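Local structure of EvdMO1 (Micromonospora carbonacea, 5T39) at residues R30-F41 with R112-V120; L189-E199 with V211-S220. The protein probably transfers a methyl group from S-adenosylmethionine as the methyltransferase half of a fused methyltransferase-oxidase in everninomicin biosynthesis. All coordinates share one frame; numbering follows the deposited sequence.

Contact 1 (30-41 with 112-120) and contact 2 (189-199 with 211-220) lie on opposite sides of the chain's centre, their own centres about 33 Å apart, and share no helix or strand. Contact 1 is the more buried: side chains from helix 24-33 and the turn after it close on helix 108-121, and aromatic rings and aliphatic carbon do most of the work, with buried Arg113 held by acceptors and Arg30 nearer the solvent. Contact 2 is partly buried and rests on backbone pairing between two strands of a small antiparallel sheet, with His196 and Arg214 stacked beside Val194 and Leu216 on one face. Both approach the S-adenosylhomocysteine pocket, through Val38 in the first and Glu199 in the second.

Contact 1 of 2, residues R30-F41 with R112-V120; sequences RAKELEPWVNGF and RRAEFVMEV
Phe116 of helix 108-121 pushes its ring against Leu34, Trp37 and Phe41. With CG anti to its backbone nitrogen (chi1 166°), it enters a hydrophobic nest: Leu34 CD1 touches Phe116 CD2 at 3.6 Å, Trp37 CH2 meets the ring at its edge, and Phe41 receives Phe116 CE2 over the centre of its own face, planes at 49°. Arg30 runs past Phe116 in the opposite direction, its aliphatic carbons against CD1 and CE1, then bonds through NH2 to Glu119 OE1 at 2.8 Å in a straight salt bridge, the oxygen met from above the carboxylate plane; both side chains have a second conformer, so the bridge may not be permanent. Long and partly aliphatic, Arg30 suits its place between core and solvent. The buried Arg113 sets CD 3.7 Å from the centroid of the Trp37 six-membered ring, a CH-pi contact over the face opposite Phe41 CB, while NE donates to Leu34 O at 2.9 Å. Glu86 and Gln205 pair its terminal nitrogens, as a buried guanidinium requires. Trp37 NE1 donates to Ala31 O (3.0 Å), fixing the indole's rotation. The contact joins the N-terminal helix to a helix of the Rossmann-like methyltransferase fold, with Val38 near the S-adenosylhomocysteine pocket.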
loop_
_atom_site.group_PDB
_atom_site.type_symbol
_atom_site.label_atom_id
_atom_site.label_comp_id
_atom_site.label_asym_id
_atom_site.label_seq_id
_atom_site.Cartn_x
_atom_site.Cartn_y
_atom_site.Cartn_z
ATOM N N ARG A 30 -3.415 25.068 -2.712
ATOM C CA ARG A 30 -3.419 23.771 -3.362
ATOM C C ARG A 30 -3.997 22.702 -2.445
ATOM O O ARG A 30 -4.769 21.850 -2.894
ATOM C CB ARG A 30 -2.003 23.441 -3.802
ATOM C CG ARG A 30 -1.920 22.338 -4.811
ATOM C CD ARG A 30 -0.591 22.418 -5.538
ATOM N NE ARG A 30 -0.272 21.158 -6.152
ATOM C CZ ARG A 30 0.953 20.782 -6.467
ATOM N NH1 ARG A 30 1.141 19.591 -6.995
ATOM N NH2 ARG A 30 1.993 21.582 -6.236
ATOM N N ALA A 31 -3.671 22.738 -1.148
ATOM C CA ALA A 31 -4.260 21.772 -0.224
ATOM C C ALA A 31 -5.775 21.888 -0.223
ATOM O O ALA A 31 -6.486 20.875 -0.175
ATOM C CB ALA A 31 -3.716 21.966 1.188
ATOM N N LYS A 32 -6.290 23.119 -0.308
ATOM C CA LYS A 32 -7.733 23.328 -0.357
ATOM C C LYS A 32 -8.325 22.784 -1.652
ATOM O O LYS A 32 -9.371 22.127 -1.648
ATOM C CB LYS A 32 -8.056 24.814 -0.186
ATOM C CG LYS A 32 -9.517 25.133 -0.245
ATOM C CD LYS A 32 -9.762 26.624 -0.043
ATOM C CE LYS A 32 -11.227 27.003 -0.152
ATOM N NZ LYS A 32 -11.989 26.533 1.027
ATOM N N GLU A 33 -7.675 23.071 -2.777
ATOM C CA GLU A 33 -8.148 22.575 -4.062
ATOM C C GLU A 33 -8.211 21.059 -4.086
ATOM O O GLU A 33 -9.075 20.490 -4.756
ATOM C CB GLU A 33 -7.226 23.082 -5.164
ATOM C CG GLU A 33 -7.675 22.735 -6.563
ATOM C CD GLU A 33 -6.814 23.438 -7.584
ATOM O OE1 GLU A 33 -5.581 23.272 -7.525
ATOM O OE2 GLU A 33 -7.353 24.195 -8.419
ATOM N N LEU A 34 -7.327 20.393 -3.345
ATOM C CA LEU A 34 -7.248 18.937 -3.318
ATOM C C LEU A 34 -8.243 18.287 -2.357
ATOM O O LEU A 34 -8.352 17.057 -2.351
ATOM C CB LEU A 34 -5.815 18.523 -2.973
ATOM C CG LEU A 34 -4.779 18.808 -4.062
ATOM C CD1 LEU A 34 -3.379 18.733 -3.468
ATOM C CD2 LEU A 34 -4.916 17.846 -5.226
ATOM N N GLU A 35 -8.982 19.063 -1.569
ATOM C CA GLU A 35 -9.968 18.467 -0.673
ATOM C C GLU A 35 -11.046 17.752 -1.486
ATOM O O GLU A 35 -11.404 18.200 -2.579
ATOM C CB GLU A 35 -10.611 19.533 0.210
ATOM C CG GLU A 35 -9.619 20.186 1.166
ATOM C CD GLU A 35 -10.255 20.850 2.368
ATOM O OE1 GLU A 35 -10.179 22.096 2.444
ATOM O OE2 GLU A 35 -10.769 20.139 3.262
ATOM N N PRO A 36 -11.630 16.668 -0.956
ATOM C CA PRO A 36 -11.419 16.137 0.395
ATOM C C PRO A 36 -10.227 15.189 0.490
ATOM O O PRO A 36 -10.063 14.287 -0.344
ATOM C CB PRO A 36 -12.715 15.367 0.669
ATOM C CG PRO A 36 -13.148 14.897 -0.694
ATOM C CD PRO A 36 -12.778 16.029 -1.623
ATOM N N TRP A 37 -9.434 15.373 1.540
ATOM C CA TRP A 37 -8.359 14.456 1.874
ATOM C C TRP A 37 -8.879 13.286 2.696
ATOM O O TRP A 37 -9.875 13.390 3.421
ATOM C CB TRP A 37 -7.283 15.170 2.692
ATOM C CG TRP A 37 -6.506 16.216 1.926
ATOM C CD1 TRP A 37 -6.960 17.424 1.458
ATOM C CD2 TRP A 37 -5.127 16.140 1.564
ATOM N NE1 TRP A 37 -5.944 18.089 0.815
ATOM C CE2 TRP A 37 -4.807 17.328 0.877
ATOM C CE3 TRP A 37 -4.124 15.187 1.770
ATOM C CZ2 TRP A 37 -3.539 17.565 0.379
ATOM C CZ3 TRP A 37 -2.874 15.431 1.289
ATOM C CH2 TRP A 37 -2.587 16.600 0.589
ATOM N N VAL A 38 -8.154 12.172 2.610
ATOM C CA VAL A 38 -8.436 10.985 3.410
ATOM C C VAL A 38 -7.741 11.064 4.753
ATOM O O VAL A 38 -8.330 10.748 5.788
ATOM C CB VAL A 38 -8.024 9.713 2.641
ATOM C CG1 VAL A 38 -8.175 8.466 3.518
ATOM C CG2 VAL A 38 -8.835 9.580 1.381
ATOM N N ASN A 39 -6.471 11.447 4.767
ATOM C CA ASN A 39 -5.744 11.498 6.024
ATOM C C ASN A 39 -5.347 12.896 6.424
ATOM O O ASN A 39 -4.645 13.055 7.422
ATOM C CB ASN A 39 -4.526 10.587 5.985
ATOM C CG ASN A 39 -4.902 9.124 5.939
ATOM O OD1 ASN A 39 -5.855 8.690 6.596
ATOM N ND2 ASN A 39 -4.168 8.358 5.153
ATOM N N GLY A 40 -5.835 13.896 5.719
ATOM C CA GLY A 40 -5.578 15.273 6.066
ATOM C C GLY A 40 -4.197 15.693 5.617
ATOM O O GLY A 40 -3.418 14.901 5.079
ATOM N N PHE A 41 -3.881 16.966 5.871
ATOM C CA PHE A 41 -2.597 17.514 5.471
ATOM C C PHE A 41 -2.185 18.603 6.446
ATOM O O PHE A 41 -2.931 19.560 6.678
ATOM C CB PHE A 41 -2.626 18.079 4.048
ATOM C CG PHE A 41 -1.303 18.621 3.622
ATOM C CD1 PHE A 41 -0.281 17.765 3.272
ATOM C CD2 PHE A 41 -1.055 19.985 3.634
ATOM C CE1 PHE A 41 0.950 18.266 2.914
ATOM C CE2 PHE A 41 0.174 20.477 3.283
ATOM C CZ PHE A 41 1.166 19.626 2.926
ATOM N N ARG A 112 -2.802 12.840 -7.152
ATOM C CA ARG A 112 -2.516 14.273 -7.174
ATOM C C ARG A 112 -2.170 14.793 -5.788
ATOM O O ARG A 112 -1.304 15.665 -5.646
ATOM C CB ARG A 112 -3.689 15.056 -7.745
ATOM C CG ARG A 112 -3.986 14.782 -9.206
ATOM C CD ARG A 112 -2.767 14.824 -10.119
ATOM N NE ARG A 112 -3.125 14.331 -11.445
ATOM C CZ ARG A 112 -2.314 13.651 -12.249
ATOM N NH1 ARG A 112 -1.075 13.367 -11.875
ATOM N NH2 ARG A 112 -2.749 13.242 -13.434
ATOM N N ARG A 113 -2.844 14.288 -4.756
ATOM C CA ARG A 113 -2.476 14.617 -3.385
ATOM C C ARG A 113 -1.069 14.184 -3.042
ATOM O O ARG A 113 -0.277 14.942 -2.474
ATOM C CB ARG A 113 -3.508 14.231 -2.332
ATOM C CG ARG A 113 -4.894 14.604 -2.679
ATOM C CD ARG A 113 -5.829 14.576 -1.470
ATOM N NE ARG A 113 -7.168 14.431 -1.999
ATOM C CZ ARG A 113 -7.772 13.272 -2.255
ATOM N NH1 ARG A 113 -7.250 12.124 -1.849
ATOM N NH2 ARG A 113 -8.930 13.275 -2.880
ATOM N N ALA A 114 -0.753 12.928 -3.358
ATOM C CA ALA A 114 0.573 12.394 -3.078
ATOM C C ALA A 114 1.653 13.195 -3.794
ATOM O O ALA A 114 2.706 13.475 -3.218
ATOM C CB ALA A 114 0.631 10.920 -3.480
ATOM N N GLU A 115 1.409 13.587 -5.047
ATOM C CA GLU A 115 2.395 14.377 -5.786
ATOM C C GLU A 115 2.618 15.728 -5.118
ATOM O O GLU A 115 3.751 16.204 -5.028
ATOM C CB GLU A 115 1.934 14.572 -7.232
ATOM C CG GLU A 115 2.015 13.312 -8.076
ATOM C CD GLU A 115 1.405 13.458 -9.458
ATOM O OE1 GLU A 115 0.368 14.133 -9.608
ATOM O OE2 GLU A 115 1.959 12.874 -10.410
ATOM N N PHE A 116 1.547 16.359 -4.640
ATOM C CA PHE A 116 1.670 17.615 -3.908
ATOM C C PHE A 116 2.496 17.421 -2.640
ATOM O O PHE A 116 3.394 18.216 -2.343
ATOM C CB PHE A 116 0.257 18.119 -3.604
ATOM C CG PHE A 116 0.170 19.224 -2.591
ATOM C CD1 PHE A 116 0.655 20.492 -2.863
ATOM C CD2 PHE A 116 -0.448 19.000 -1.375
ATOM C CE1 PHE A 116 0.509 21.515 -1.932
ATOM C CE2 PHE A 116 -0.595 20.007 -0.451
ATOM C CZ PHE A 116 -0.116 21.260 -0.721
ATOM N N VAL A 117 2.214 16.357 -1.883
ATOM C CA VAL A 117 2.977 16.078 -0.669
ATOM C C VAL A 117 4.467 15.980 -0.984
ATOM O O VAL A 117 5.313 16.555 -0.284
ATOM C CB VAL A 117 2.434 14.807 0.015
ATOM C CG1 VAL A 117 3.352 14.330 1.142
ATOM C CG2 VAL A 117 1.022 15.054 0.536
ATOM N N MET A 118 4.819 15.241 -2.041
ATOM C CA MET A 118 6.235 15.082 -2.365
ATOM C C MET A 118 6.866 16.409 -2.753
ATOM O O MET A 118 8.034 16.653 -2.445
ATOM C CB MET A 118 6.452 14.081 -3.495
ATOM C CG MET A 118 5.956 12.702 -3.194
ATOM S SD MET A 118 6.475 12.000 -1.609
ATOM C CE MET A 118 4.922 11.215 -1.192
ATOM N N GLU A 119 6.133 17.245 -3.483
ATOM C CA GLU A 119 6.676 18.541 -3.866
ATOM C C GLU A 119 6.879 19.435 -2.647
ATOM O O GLU A 119 7.923 20.084 -2.517
ATOM C CB GLU A 119 5.779 19.219 -4.900
ATOM C CG GLU A 119 6.407 20.512 -5.382
ATOM C CD GLU A 119 5.693 21.177 -6.531
ATOM O OE1 GLU A 119 4.608 20.726 -6.926
ATOM O OE2 GLU A 119 6.225 22.185 -7.034
ATOM N N VAL A 120 5.906 19.473 -1.733
ATOM C CA VAL A 120 6.037 20.309 -0.543
ATOM C C VAL A 120 7.250 19.888 0.272
ATOM O O VAL A 120 7.968 20.731 0.817
ATOM C CB VAL A 120 4.746 20.253 0.294
ATOM C CG1 VAL A 120 4.933 20.928 1.642
ATOM C CG2 VAL A 120 3.591 20.871 -0.450
HETATM O O HOH W 1 -0.934 17.663 -7.476
HETATM O O HOH W 2 -9.756 15.662 -4.441
#

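Contact 2 of 2, residues L189-E199 with V211-S220; sequences LDGYSVKHVRE and VDVRWLDRAS
Leu189 lays CD2 over the centre of the Arg214 guanidinium, 3.4 Å from CZ, just before a type I' turn reverses the chain at Asp190 and Gly191. Tyr192 follows, its CB against Leu216 CD2, while its hydroxyl reaches Asn227. Ser193 N donates to Ser220 OG at 2.9 Å; that hydroxyl donates to OD1 of Asp217, the N-cap residue of helix 218-228, which also accepts from Ser220 N on its opposite face. Val194, a beta-branched residue suited to a strand, packs CG1 on Leu216 CD2. Lys195 and Trp215 exchange two backbone bonds as a hydrogen-bonded antiparallel pair. His196 swings its ring out with CG anti to the backbone nitrogen (chi1 -174°), which puts NE2 2.7 Å from Asp212 OD1, whose anti lone pair it uses, and one ring face under the Arg214 guanidinium, stacked with planes 22° apart. With an alanine here, Asp212 OD1 would probably lose this donor and the guanidinium would keep Leu189 on one face but no ring on the other. Val197 and Val213 touch through CG2 atoms at 3.7 Å, and Glu199 N closes the pairing on Val211 O at 2.8 Å, while Glu199 OE2 turns to His155 and Gly208. Arg157 O holds Arg214 NH1. Asp212 holds the imidazole by its NE2-H and the imidazole supports the guanidinium; the carboxylate would probably favour the NE2-H tautomer, the stacked arginine disfavouring a second proton.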
loop_
_atom_site.group_PDB
_atom_site.type_symbol
_atom_site.label_atom_id
_atom_site.label_comp_id
_atom_site.label_asym_id
_atom_site.label_seq_id
_atom_site.Cartn_x
_atom_site.Cartn_y
_atom_site.Cartn_z
ATOM N N LEU A 189 -11.681 -20.395 -6.019
ATOM C CA LEU A 189 -11.169 -19.894 -7.285
ATOM C C LEU A 189 -9.666 -20.128 -7.294
ATOM O O LEU A 189 -8.980 -19.803 -6.321
ATOM C CB LEU A 189 -11.515 -18.414 -7.485
ATOM C CG LEU A 189 -11.159 -17.817 -8.846
ATOM C CD1 LEU A 189 -11.834 -18.555 -9.988
ATOM C CD2 LEU A 189 -11.519 -16.330 -8.883
ATOM N N ASP A 190 -9.156 -20.717 -8.375
ATOM C CA ASP A 190 -7.759 -21.165 -8.430
ATOM C C ASP A 190 -7.384 -21.965 -7.185
ATOM O O ASP A 190 -6.274 -21.865 -6.665
ATOM C CB ASP A 190 -6.761 -20.032 -8.674
ATOM C CG ASP A 190 -5.347 -20.561 -8.938
ATOM O OD1 ASP A 190 -5.232 -21.726 -9.394
ATOM O OD2 ASP A 190 -4.369 -19.831 -8.668
ATOM N N GLY A 191 -8.321 -22.784 -6.712
ATOM C CA GLY A 191 -8.078 -23.614 -5.557
ATOM C C GLY A 191 -8.032 -22.901 -4.223
ATOM O O GLY A 191 -7.833 -23.563 -3.201
ATOM N N TYR A 192 -8.217 -21.588 -4.188
ATOM C CA TYR A 192 -8.208 -20.815 -2.959
ATOM C C TYR A 192 -9.631 -20.618 -2.464
ATOM O O TYR A 192 -10.564 -20.460 -3.261
ATOM C CB TYR A 192 -7.566 -19.449 -3.201
ATOM C CG TYR A 192 -6.122 -19.532 -3.638
ATOM C CD1 TYR A 192 -5.137 -19.991 -2.774
ATOM C CD2 TYR A 192 -5.740 -19.148 -4.915
ATOM C CE1 TYR A 192 -3.819 -20.067 -3.176
ATOM C CE2 TYR A 192 -4.421 -19.217 -5.319
ATOM C CZ TYR A 192 -3.473 -19.682 -4.437
ATOM O OH TYR A 192 -2.147 -19.764 -4.793
ATOM N N SER A 193 -9.799 -20.633 -1.145
ATOM C CA SER A 193 -11.090 -20.350 -0.528
ATOM C C SER A 193 -11.258 -18.849 -0.367
ATOM O O SER A 193 -10.409 -18.186 0.243
ATOM C CB SER A 193 -11.201 -21.040 0.830
ATOM O OG SER A 193 -11.125 -22.447 0.690
ATOM N N VAL A 194 -12.358 -18.325 -0.918
ATOM C CA VAL A 194 -12.547 -16.894 -1.094
ATOM C C VAL A 194 -13.917 -16.455 -0.608
ATOM O O VAL A 194 -14.926 -17.137 -0.825
ATOM C CB VAL A 194 -12.333 -16.459 -2.561
ATOM C CG1 VAL A 194 -10.901 -16.699 -2.964
ATOM C CG2 VAL A 194 -13.287 -17.171 -3.514
ATOM N N LYS A 195 -13.946 -15.277 0.010
ATOM C CA LYS A 195 -15.161 -14.542 0.321
ATOM C C LYS A 195 -15.292 -13.472 -0.751
ATOM O O LYS A 195 -14.508 -12.518 -0.787
ATOM C CB LYS A 195 -15.092 -13.932 1.722
ATOM C CG LYS A 195 -16.407 -13.292 2.138
ATOM C CD LYS A 195 -16.456 -12.900 3.593
ATOM C CE LYS A 195 -17.830 -12.352 3.963
ATOM N NZ LYS A 195 -18.942 -13.265 3.566
ATOM N N HIS A 196 -16.265 -13.652 -1.639
ATOM C CA HIS A 196 -16.433 -12.813 -2.819
ATOM C C HIS A 196 -17.557 -11.834 -2.546
ATOM O O HIS A 196 -18.710 -12.237 -2.405
ATOM C CB HIS A 196 -16.758 -13.692 -4.017
ATOM C CG HIS A 196 -16.818 -12.962 -5.317
ATOM N ND1 HIS A 196 -17.439 -13.492 -6.424
ATOM C CD2 HIS A 196 -16.324 -11.760 -5.697
ATOM C CE1 HIS A 196 -17.318 -12.650 -7.433
ATOM N NE2 HIS A 196 -16.660 -11.584 -7.015
ATOM N N VAL A 197 -17.220 -10.554 -2.450
ATOM C CA VAL A 197 -18.178 -9.545 -2.030
ATOM C C VAL A 197 -18.059 -8.292 -2.882
ATOM O O VAL A 197 -17.036 -8.022 -3.514
ATOM C CB VAL A 197 -18.052 -9.188 -0.533
ATOM C CG1 VAL A 197 -18.321 -10.400 0.335
ATOM C CG2 VAL A 197 -16.693 -8.616 -0.221
ATOM N N ARG A 198 -19.120 -7.500 -2.863
ATOM C CA ARG A 198 -19.095 -6.190 -3.491
ATOM C C ARG A 198 -18.110 -5.293 -2.751
ATOM O O ARG A 198 -17.996 -5.356 -1.526
ATOM C CB ARG A 198 -20.494 -5.591 -3.384
ATOM C CG ARG A 198 -20.822 -4.575 -4.406
ATOM C CD ARG A 198 -21.013 -5.187 -5.761
ATOM N NE ARG A 198 -21.509 -4.172 -6.660
ATOM C CZ ARG A 198 -21.662 -4.342 -7.961
ATOM N NH1 ARG A 198 -21.359 -5.508 -8.512
ATOM N NH2 ARG A 198 -22.125 -3.343 -8.702
ATOM N N GLU A 199 -17.394 -4.447 -3.491
ATOM C CA GLU A 199 -16.465 -3.503 -2.868
ATOM C C GLU A 199 -17.261 -2.384 -2.218
ATOM O O GLU A 199 -17.827 -1.526 -2.906
ATOM C CB GLU A 199 -15.490 -2.955 -3.908
ATOM C CG GLU A 199 -14.579 -1.801 -3.433
ATOM C CD GLU A 199 -13.685 -2.143 -2.265
ATOM O OE1 GLU A 199 -14.188 -2.356 -1.151
ATOM O OE2 GLU A 199 -12.458 -2.195 -2.449
ATOM N N VAL A 211 -15.770 -3.706 -9.250
ATOM C CA VAL A 211 -16.994 -3.643 -8.457
ATOM C C VAL A 211 -16.936 -4.590 -7.271
ATOM O O VAL A 211 -17.695 -4.420 -6.309
ATOM C CB VAL A 211 -18.253 -3.933 -9.309
ATOM C CG1 VAL A 211 -18.420 -2.887 -10.401
ATOM C CG2 VAL A 211 -18.213 -5.347 -9.895
ATOM N N ASP A 212 -16.061 -5.598 -7.336
ATOM C CA ASP A 212 -15.996 -6.684 -6.376
ATOM C C ASP A 212 -14.567 -6.870 -5.886
ATOM O O ASP A 212 -13.601 -6.357 -6.471
ATOM C CB ASP A 212 -16.526 -7.997 -6.985
ATOM C CG ASP A 212 -15.864 -8.383 -8.316
ATOM O OD1 ASP A 212 -15.839 -9.605 -8.616
ATOM O OD2 ASP A 212 -15.414 -7.506 -9.083
ATOM N N VAL A 213 -14.454 -7.608 -4.780
ATOM C CA VAL A 213 -13.180 -8.017 -4.208
ATOM C C VAL A 213 -13.316 -9.458 -3.736
ATOM O O VAL A 213 -14.418 -9.975 -3.565
ATOM C CB VAL A 213 -12.748 -7.114 -3.024
ATOM C CG1 VAL A 213 -12.617 -5.685 -3.464
ATOM C CG2 VAL A 213 -13.714 -7.219 -1.846
ATOM N N ARG A 214 -12.172 -10.101 -3.491
ATOM C CA ARG A 214 -12.168 -11.400 -2.832
ATOM C C ARG A 214 -11.222 -11.361 -1.650
ATOM O O ARG A 214 -10.045 -11.017 -1.803
ATOM C CB ARG A 214 -11.765 -12.535 -3.768
ATOM C CG ARG A 214 -12.805 -12.809 -4.819
ATOM C CD ARG A 214 -12.441 -13.996 -5.682
ATOM N NE ARG A 214 -13.443 -14.300 -6.700
ATOM C CZ ARG A 214 -13.504 -13.723 -7.887
ATOM N NH1 ARG A 214 -12.651 -12.774 -8.220
ATOM N NH2 ARG A 214 -14.453 -14.075 -8.744
ATOM N N TRP A 215 -11.737 -11.707 -0.482
ATOM C CA TRP A 215 -10.915 -11.936 0.693
ATOM C C TRP A 215 -10.563 -13.415 0.758
ATOM O O TRP A 215 -11.314 -14.264 0.289
ATOM C CB TRP A 215 -11.664 -11.555 1.969
ATOM C CG TRP A 215 -11.923 -10.103 2.191
ATOM C CD1 TRP A 215 -12.200 -9.144 1.264
ATOM C CD2 TRP A 215 -11.945 -9.451 3.460
ATOM N NE1 TRP A 215 -12.395 -7.929 1.883
ATOM C CE2 TRP A 215 -12.242 -8.095 3.234
ATOM C CE3 TRP A 215 -11.746 -9.886 4.769
ATOM C CZ2 TRP A 215 -12.336 -7.170 4.272
ATOM C CZ3 TRP A 215 -11.851 -8.980 5.789
ATOM C CH2 TRP A 215 -12.142 -7.635 5.539
ATOM N N LEU A 216 -9.425 -13.722 1.367
ATOM C CA LEU A 216 -8.957 -15.089 1.561
ATOM C C LEU A 216 -9.189 -15.526 3.001
ATOM O O LEU A 216 -9.158 -14.704 3.917
ATOM C CB LEU A 216 -7.464 -15.168 1.248
ATOM C CG LEU A 216 -7.133 -14.911 -0.227
ATOM C CD1 LEU A 216 -5.669 -14.620 -0.432
ATOM C CD2 LEU A 216 -7.514 -16.086 -1.087
ATOM N N ASP A 217 -9.405 -16.832 3.205
ATOM C CA ASP A 217 -9.237 -17.361 4.555
ATOM C C ASP A 217 -7.745 -17.487 4.867
ATOM O O ASP A 217 -6.892 -17.255 4.014
ATOM C CB ASP A 217 -10.045 -18.647 4.788
ATOM C CG ASP A 217 -9.558 -19.849 4.000
ATOM O OD1 ASP A 217 -8.571 -19.744 3.243
ATOM O OD2 ASP A 217 -10.197 -20.928 4.148
ATOM N N ARG A 218 -7.420 -17.814 6.115
ATOM C CA ARG A 218 -6.018 -17.779 6.516
ATOM C C ARG A 218 -5.198 -18.797 5.747
ATOM O O ARG A 218 -4.094 -18.497 5.280
ATOM C CB ARG A 218 -5.859 -18.005 8.020
ATOM C CG ARG A 218 -4.493 -17.545 8.517
ATOM C CD ARG A 218 -4.294 -17.870 9.988
ATOM N NE ARG A 218 -3.093 -17.248 10.552
ATOM C CZ ARG A 218 -1.856 -17.731 10.451
ATOM N NH1 ARG A 218 -1.612 -18.875 9.818
ATOM N NH2 ARG A 218 -0.852 -17.075 11.022
ATOM N N ALA A 219 -5.708 -20.024 5.632
ATOM C CA ALA A 219 -4.950 -21.054 4.940
ATOM C C ALA A 219 -4.695 -20.650 3.497
ATOM O O ALA A 219 -3.617 -20.897 2.956
ATOM C CB ALA A 219 -5.695 -22.388 4.992
ATOM N N SER A 220 -5.687 -20.041 2.849
ATOM C CA SER A 220 -5.508 -19.662 1.456
ATOM C C SER A 220 -4.559 -18.483 1.314
ATOM O O SER A 220 -3.831 -18.408 0.324
ATOM C CB SER A 220 -6.855 -19.356 0.807
ATOM O OG SER A 220 -7.669 -20.514 0.790
HETATM O O HOH W 3 -18.841 -1.867 -5.834
#